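Local coordinates for chain length determinant protein (Shigella flexneri, PDB 4E2H) that probably sets the modal length of the O-antigen polysaccharide chains of lipopolysaccharide, acting through this periplasmic domain at the inner membrane, at residues K148-I152 against E198-L203; D111-N115 against I229-R233. One frame throughout, in Å; residues are numbered along the deposited sequence.

Contact 1: residues K148-I152 against E198-L203; sequences KDLRI and EATRPL
One helical turn, 148-152, faces the irregular segment 198-203, which runs antiparallel to it: the CA atoms of Lys148 and Leu203 lie 6.9 Å apart at one end and those of Ile152 and Glu198 7.3 Å at the other. Lys148 carries the largest share of the buried surface, 109 Å². With CG anti to the backbone N (chi1 172°), its chain runs straight out across the gap and bends only at the last torsion. Lys148 NZ makes a weak hydrogen bond of 3.4 Å to Arg201 O and lies 3.2 Å from Glu198 O. The methylene comes nearer still to the latter carbonyl, Lys148 CE standing 3.0 Å from Glu198 O, a tight C...O approach. The carbons of Lys148 are lined by Leu203 CD2 and Arg201 CB: CD touches Leu203 CD2 at 3.6 Å, the two side chains crossing at about a right angle, and CE meets Arg201 CB. One turn further on, Ile152 CG1 rests 3.7 Å from Glu198 CB, and Ile152 CD1 lies alongside Arg201 CD, the two chains running in opposite directions. Arg201 is extended from CG to NE, which carries its guanidinium past Ile152 to Arg151 CG. Arg151 NE and Arg201 NH2 are only 4.6 Å apart, their guanidinium planes turned 70°, and each group is hydrogen-bonded to neutral partners: Arg151 to Gln154 OE1 and Val178 O, Arg201 to Ser188 OG of the second subunit. A connecting loop thus folds back on the long helix of this Wzz periplasmic domain, at a surface where Pro202 also packs on Arg153 of the second subunit. The contact packs the link between helices 187-195 and 207-219 on helix 97-164.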
# COMPACT_ATOMS: atom_id res chain seq x y z
N LYS C 148 -2.32 19.78 -23.37
CA LYS C 148 -1.83 21.08 -23.79
C LYS C 148 -1.75 21.17 -25.32
O LYS C 148 -2.29 22.10 -25.91
CB LYS C 148 -0.49 21.39 -23.14
CG LYS C 148 0.21 22.63 -23.63
CD LYS C 148 1.43 22.91 -22.75
CE LYS C 148 2.51 23.62 -23.55
NZ LYS C 148 3.88 23.24 -23.09
N ASP C 149 -1.11 20.20 -25.95
CA ASP C 149 -0.95 20.27 -27.41
C ASP C 149 -2.26 20.33 -28.19
O ASP C 149 -2.38 21.07 -29.17
CB ASP C 149 -0.02 19.18 -27.91
CG ASP C 149 1.34 19.26 -27.24
OD1 ASP C 149 1.53 20.25 -26.50
OD2 ASP C 149 2.20 18.37 -27.45
N LEU C 150 -3.25 19.57 -27.75
CA LEU C 150 -4.60 19.75 -28.29
C LEU C 150 -5.09 21.19 -28.11
O LEU C 150 -5.64 21.77 -29.03
CB LEU C 150 -5.61 18.79 -27.64
CG LEU C 150 -7.07 19.23 -27.83
CD1 LEU C 150 -7.56 18.87 -29.21
CD2 LEU C 150 -7.97 18.59 -26.76
N ARG C 151 -4.89 21.78 -26.94
CA ARG C 151 -5.35 23.15 -26.73
C ARG C 151 -4.59 24.05 -27.70
O ARG C 151 -5.20 24.95 -28.29
CB ARG C 151 -5.19 23.59 -25.28
CG ARG C 151 -5.81 24.95 -24.96
CD ARG C 151 -7.20 25.14 -25.63
NE ARG C 151 -7.96 26.19 -24.94
CZ ARG C 151 -9.29 26.34 -24.99
NH1 ARG C 151 -10.03 25.52 -25.71
NH2 ARG C 151 -9.88 27.32 -24.31
N ILE C 152 -3.30 23.78 -27.93
CA ILE C 152 -2.54 24.56 -28.95
C ILE C 152 -3.04 24.38 -30.40
O ILE C 152 -3.03 25.33 -31.18
CB ILE C 152 -1.00 24.33 -28.92
CG1 ILE C 152 -0.32 25.23 -27.89
CG2 ILE C 152 -0.38 24.67 -30.25
CD1 ILE C 152 -1.25 26.14 -27.12
N GLU C 198 3.97 29.04 -26.51
CA GLU C 198 3.41 27.73 -26.20
C GLU C 198 4.44 26.85 -25.50
O GLU C 198 4.09 25.85 -24.86
CB GLU C 198 2.89 27.09 -27.49
CG GLU C 198 3.47 25.72 -27.83
CD GLU C 198 4.98 25.74 -28.09
OE1 GLU C 198 5.63 24.69 -27.93
OE2 GLU C 198 5.52 26.82 -28.44
N ALA C 199 5.70 27.22 -25.63
CA ALA C 199 6.81 26.41 -25.14
C ALA C 199 7.08 26.72 -23.68
O ALA C 199 8.16 26.42 -23.17
CB ALA C 199 8.06 26.67 -25.97
N THR C 200 6.10 27.31 -23.02
CA THR C 200 6.29 27.98 -21.74
C THR C 200 4.93 28.06 -21.09
O THR C 200 4.78 28.55 -19.98
CB THR C 200 6.87 29.41 -21.98
OG1 THR C 200 8.12 29.33 -22.68
CG2 THR C 200 7.09 30.14 -20.67
N ARG C 201 3.92 27.62 -21.82
CA ARG C 201 2.58 27.51 -21.27
C ARG C 201 2.71 26.40 -20.22
O ARG C 201 3.24 25.31 -20.52
CB ARG C 201 1.57 27.14 -22.36
CG ARG C 201 0.09 27.20 -21.94
CD ARG C 201 -0.84 26.75 -23.08
NE ARG C 201 -2.28 26.96 -22.83
CZ ARG C 201 -2.99 28.00 -23.27
NH1 ARG C 201 -2.39 28.95 -23.98
NH2 ARG C 201 -4.29 28.08 -22.99
N PRO C 202 2.28 26.67 -18.99
CA PRO C 202 2.51 25.71 -17.91
C PRO C 202 1.55 24.52 -17.95
O PRO C 202 0.34 24.71 -18.14
CB PRO C 202 2.27 26.54 -16.65
CG PRO C 202 1.31 27.59 -17.07
CD PRO C 202 1.65 27.91 -18.51
N LEU C 203 2.09 23.32 -17.77
CA LEU C 203 1.26 22.13 -17.71
C LEU C 203 0.34 22.19 -16.50
O LEU C 203 0.76 22.61 -15.42
CB LEU C 203 2.14 20.89 -17.64
CG LEU C 203 2.92 20.69 -18.94
CD1 LEU C 203 3.88 19.50 -18.83
CD2 LEU C 203 1.94 20.51 -20.12

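Contact 2: residues D111-N115 against I229-R233; sequences DDKVN and IHAYR
Asn115 packs its side-chain amide against Ile229 at one end of this contact. From Asn115 CB, which points toward the loop, CG comes within 4.0 Å of Ile229 CG1, the two side chains crossing at about a right angle. OD1 is pressed among the carbons of Ile229, 3.0 Å from CG1, and is buried there without a polar partner in the model. ND2 lies 4.0 Å from Ile229 CG2 and turns back to its own helix, where it bonds Asp111 O at 2.9 Å, with a nearly straight N-H...O angle of 174° and the acceptor almost in the amide plane; Asp111 OD1 is 3.2 Å from the same ND2. The bond spans one helical turn and fixes the rotation of the amide. The helix is the long 97-164 of this Wzz periplasmic domain, and the loop leads into strand 233-234, the outermost strand, within this chain, beside strand 12-18. A turn back, Asp111 brings CG to the edge of the Tyr232 ring, 3.9 Å from CE1, with carboxylate and ring planes 88° apart. Between these ends Val114 CG1 touches Ala231 CB at 4.0 Å, and Phe54 of helix 43-65 packs against Asp111, Ala231 and Tyr232.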
# COMPACT_ATOMS: atom_id res chain seq x y z
N ASP C 111 19.24 -13.63 14.24
CA ASP C 111 18.87 -12.22 14.22
C ASP C 111 19.80 -11.42 13.33
O ASP C 111 19.49 -10.30 12.94
CB ASP C 111 18.86 -11.62 15.62
CG ASP C 111 18.61 -10.12 15.61
OD1 ASP C 111 17.79 -9.65 14.79
OD2 ASP C 111 19.24 -9.40 16.42
N ASP C 112 20.96 -11.98 13.00
CA ASP C 112 21.86 -11.32 12.07
C ASP C 112 21.55 -11.75 10.65
O ASP C 112 21.58 -10.94 9.73
CB ASP C 112 23.31 -11.61 12.42
CG ASP C 112 23.81 -10.72 13.54
OD1 ASP C 112 23.01 -9.92 14.07
OD2 ASP C 112 25.01 -10.85 13.90
N LYS C 113 21.25 -13.03 10.47
CA LYS C 113 20.93 -13.53 9.14
C LYS C 113 19.70 -12.79 8.59
O LYS C 113 19.72 -12.24 7.49
CB LYS C 113 20.70 -15.04 9.16
CG LYS C 113 20.27 -15.61 7.81
CD LYS C 113 20.35 -17.14 7.79
CE LYS C 113 19.98 -17.67 6.39
NZ LYS C 113 19.68 -19.15 6.35
N VAL C 114 18.64 -12.76 9.38
CA VAL C 114 17.42 -12.06 9.02
C VAL C 114 17.69 -10.60 8.71
O VAL C 114 17.09 -10.03 7.81
CB VAL C 114 16.37 -12.11 10.17
CG1 VAL C 114 15.27 -11.06 9.94
CG2 VAL C 114 15.77 -13.50 10.29
N ASN C 115 18.57 -9.96 9.46
CA ASN C 115 18.84 -8.56 9.18
C ASN C 115 19.56 -8.41 7.85
O ASN C 115 19.43 -7.39 7.16
CB ASN C 115 19.61 -7.86 10.30
CG ASN C 115 18.69 -7.09 11.22
OD1 ASN C 115 18.30 -5.94 10.93
ND2 ASN C 115 18.33 -7.72 12.35
N ILE C 229 15.64 -3.41 11.47
CA ILE C 229 16.17 -4.15 12.62
C ILE C 229 15.09 -4.39 13.68
O ILE C 229 14.20 -3.55 13.86
CB ILE C 229 17.42 -3.46 13.26
CG1 ILE C 229 18.51 -3.25 12.20
CG2 ILE C 229 17.95 -4.28 14.44
CD1 ILE C 229 19.92 -3.25 12.75
N HIS C 230 15.18 -5.53 14.37
CA HIS C 230 14.18 -6.00 15.34
C HIS C 230 13.20 -7.01 14.76
O HIS C 230 12.02 -6.70 14.55
CB HIS C 230 13.40 -4.86 15.99
CG HIS C 230 14.21 -4.06 16.96
ND1 HIS C 230 13.63 -3.36 18.01
CD2 HIS C 230 15.54 -3.83 17.05
CE1 HIS C 230 14.58 -2.74 18.69
NE2 HIS C 230 15.74 -3.01 18.13
N ALA C 231 13.71 -8.21 14.52
CA ALA C 231 12.88 -9.31 14.07
C ALA C 231 11.93 -9.80 15.18
O ALA C 231 10.90 -10.42 14.87
CB ALA C 231 13.75 -10.45 13.58
N TYR C 232 12.27 -9.53 16.45
CA TYR C 232 11.63 -10.17 17.61
C TYR C 232 11.77 -9.34 18.90
O TYR C 232 12.50 -8.33 18.92
CB TYR C 232 12.27 -11.54 17.88
CG TYR C 232 13.65 -11.43 18.52
CD1 TYR C 232 14.80 -11.30 17.75
CD2 TYR C 232 13.80 -11.43 19.90
CE1 TYR C 232 16.05 -11.18 18.33
CE2 TYR C 232 15.05 -11.30 20.49
CZ TYR C 232 16.17 -11.18 19.69
OH TYR C 232 17.43 -11.04 20.26
N ARG C 233 11.09 -9.76 19.96
CA ARG C 233 11.36 -9.21 21.29
C ARG C 233 11.32 -10.33 22.33
O ARG C 233 10.58 -11.31 22.19
CB ARG C 233 10.41 -8.06 21.66
CG ARG C 233 9.27 -8.45 22.61
CD ARG C 233 8.47 -7.24 23.08
NE ARG C 233 7.09 -7.60 23.44
CZ ARG C 233 6.73 -8.10 24.63
NH1 ARG C 233 7.64 -8.32 25.57
NH2 ARG C 233 5.46 -8.41 24.86

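Both contacts use helix 97-164, contact 2 well before its middle and contact 1 in its second half, and their centres stand 53 Å apart on opposite sides of the chain's centre, with about 40 Å between nearest atoms. In chain order the segments run 111-115, 148-152, 198-203 and 229-233, so contact 1 falls wholly within the span bounded by contact 2. After the helix, the chain comes back to it at contact 1 and again, past the unmodelled residues 222-228, at contact 2. One helix thereby joins two regions of an elongated domain (radius of gyration 32 Å), one by the sheet and one by the link between helices 187-195 and 207-219.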